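Pyridoxamine 5'-phosphate oxidase (Burkholderia, PDB 4HMW) catalyses, as an FMN-dependent oxidase, several oxidations in the terminal steps of phenazine biosynthesis, using molecular oxygen and releasing hydrogen peroxide. Local coordinates at the interface of chains A and B. Numbering follows the deposited sequence. Chains: chain A/B, Pyridoxamine 5'-phosphate oxidase.

The interface of chains A and B. Residues chain A 23, 191, 195-197, 213; chain B 149, 152.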
loop_
_atom_site.group_PDB
_atom_site.type_symbol
_atom_site.label_atom_id
_atom_site.label_comp_id
_atom_site.label_asym_id
_atom_site.label_seq_id
_atom_site.Cartn_x
_atom_site.Cartn_y
_atom_site.Cartn_z
ATOM N N TYR A 23 20.253 -1.145 -11.651
ATOM C CA TYR A 23 19.913 0.274 -11.706
ATOM C C TYR A 23 20.548 0.887 -12.959
ATOM O O TYR A 23 19.922 1.667 -13.673
ATOM C CB TYR A 23 20.412 0.942 -10.428
ATOM C CG TYR A 23 20.256 2.447 -10.320
ATOM C CD1 TYR A 23 18.998 3.051 -10.347
ATOM C CD2 TYR A 23 21.360 3.246 -10.112
ATOM C CE1 TYR A 23 18.868 4.440 -10.203
ATOM C CE2 TYR A 23 21.242 4.601 -9.970
ATOM C CZ TYR A 23 19.999 5.193 -10.004
ATOM O OH TYR A 23 19.904 6.558 -9.859
ATOM N N SER A 191 19.163 4.626 0.005
ATOM C CA SER A 191 20.567 4.993 -0.019
ATOM C C SER A 191 20.863 5.833 1.212
ATOM O O SER A 191 20.095 6.731 1.565
ATOM C CB SER A 191 20.909 5.773 -1.291
ATOM O OG SER A 191 20.981 4.904 -2.402
ATOM N N LEU A 195 20.219 9.814 -1.810
ATOM C CA LEU A 195 20.036 9.739 -3.256
ATOM C C LEU A 195 19.575 8.323 -3.642
ATOM O O LEU A 195 20.327 7.511 -4.172
ATOM C CB LEU A 195 21.318 10.153 -3.984
ATOM C CG LEU A 195 21.040 10.986 -5.248
ATOM C CD1 LEU A 195 22.321 11.570 -5.836
ATOM C CD2 LEU A 195 20.318 10.154 -6.292
ATOM N N HIS A 196 18.314 8.051 -3.377
ATOM C CA HIS A 196 17.771 6.714 -3.588
ATOM C C HIS A 196 17.846 6.275 -5.046
ATOM O O HIS A 196 17.723 7.080 -5.948
ATOM C CB HIS A 196 16.322 6.674 -3.094
ATOM C CG HIS A 196 16.173 7.197 -1.703
ATOM N ND1 HIS A 196 16.974 6.751 -0.680
ATOM C CD2 HIS A 196 15.351 8.127 -1.160
ATOM C CE1 HIS A 196 16.658 7.379 0.437
ATOM N NE2 HIS A 196 15.669 8.216 0.175
ATOM N N ARG A 197 18.022 4.981 -5.254
ATOM C CA ARG A 197 18.059 4.397 -6.578
ATOM C C ARG A 197 16.613 4.131 -6.999
ATOM O O ARG A 197 15.915 3.361 -6.347
ATOM C CB ARG A 197 18.836 3.079 -6.553
ATOM C CG ARG A 197 20.371 3.188 -6.551
ATOM C CD ARG A 197 20.983 3.432 -5.182
ATOM N NE ARG A 197 20.482 2.602 -4.058
ATOM C CZ ARG A 197 20.963 1.405 -3.702
ATOM N NH1 ARG A 197 21.925 0.818 -4.398
ATOM N NH2 ARG A 197 20.471 0.771 -2.650
ATOM N N LEU A 213 14.982 7.862 -11.864
ATOM C CA LEU A 213 14.244 8.996 -11.323
ATOM C C LEU A 213 14.971 9.695 -10.170
ATOM O O LEU A 213 15.666 9.071 -9.367
ATOM C CB LEU A 213 12.858 8.554 -10.823
ATOM C CG LEU A 213 11.973 7.812 -11.833
ATOM C CD1 LEU A 213 10.624 7.465 -11.202
ATOM C CD2 LEU A 213 11.773 8.640 -13.065
ATOM N N LEU B 149 16.276 11.513 -13.792
ATOM C CA LEU B 149 17.615 11.791 -13.307
ATOM C C LEU B 149 18.576 11.645 -14.466
ATOM O O LEU B 149 18.710 10.565 -15.045
ATOM C CB LEU B 149 17.972 10.813 -12.189
ATOM C CG LEU B 149 19.390 10.943 -11.658
ATOM C CD1 LEU B 149 19.610 12.276 -10.915
ATOM C CD2 LEU B 149 19.654 9.768 -10.741
ATOM N N ARG B 152 23.533 11.839 -12.013
ATOM C CA ARG B 152 23.492 11.479 -10.597
ATOM C C ARG B 152 24.614 12.153 -9.791
ATOM O O ARG B 152 24.381 12.721 -8.705
ATOM C CB ARG B 152 23.546 9.949 -10.465
ATOM C CG ARG B 152 23.684 9.426 -9.052
ATOM C CD ARG B 152 23.428 7.916 -8.990
ATOM N NE ARG B 152 23.565 7.366 -7.641
ATOM C CZ ARG B 152 22.556 7.011 -6.834
ATOM N NH1 ARG B 152 22.825 6.519 -5.632
ATOM N NH2 ARG B 152 21.277 7.124 -7.200
#
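The guanidinium group of B:Arg152 meets the phenol of A:Tyr23 at a steep angle, the two planes 74° apart, so the pair does not stack. One face of the tyrosine ring carries A:Arg197 CG of its own chain, 3.6 Å above the plane and over its centre. The carbonyl oxygen of A:His196 lies in plane at an edge of the B:Arg152 guanidinium, 3.8 Å from NH2, too far for a hydrogen bond. This is part of the two-fold dimer interface of a pyridoxamine 5'-phosphate oxidase family flavoenzyme, in which the start of helix 152-165 of one subunit faces the loop leading into strand 197-204 of the other.

Arginine suits this place because its reach and several N-H groups serve acceptors on separate segments. CG of B:Arg152 is anti to the backbone N (chi1 173°), and the chain runs extended to NE before the last torsion, 104°, turns the guanidinium out of its line. NH2 gives a weak hydrogen bond to A:Tyr23 OH at 3.0 Å; tyrosine combines this hydroxyl with a flat face for the A:Arg197 methylene. The carbonyl oxygen of A:Leu195 receives weak, bent bonds from NH1, at 3.1 Å, and NH2, at 3.2 Å, and another weak one from A:Ser191 OG, serine's small hydroxyl fitting beside it.

A:Leu195's side chain runs alongside B:Arg152 in the opposite direction, CD2 3.9 Å from CZ; its branched end packs against the arginine while its carbonyl oxygen accepts the weak N-H bonds. B:Leu149 crosses A:Tyr23 at about a right angle, bringing apolar CD2 near the phenol oxygen. The bent A:Arg197 chain places CD 3.6 Å from B:Arg152 NH1; the like charges stay apart, and the A:Leu195 carbonyl may ease their proximity.

Behind the first shell, A:Ser191 N donates to A:His196 ND1 at 3.1 Å, nearly in the imidazole plane, a bond that probably steadies the loop presenting the A:Leu195 carbonyl.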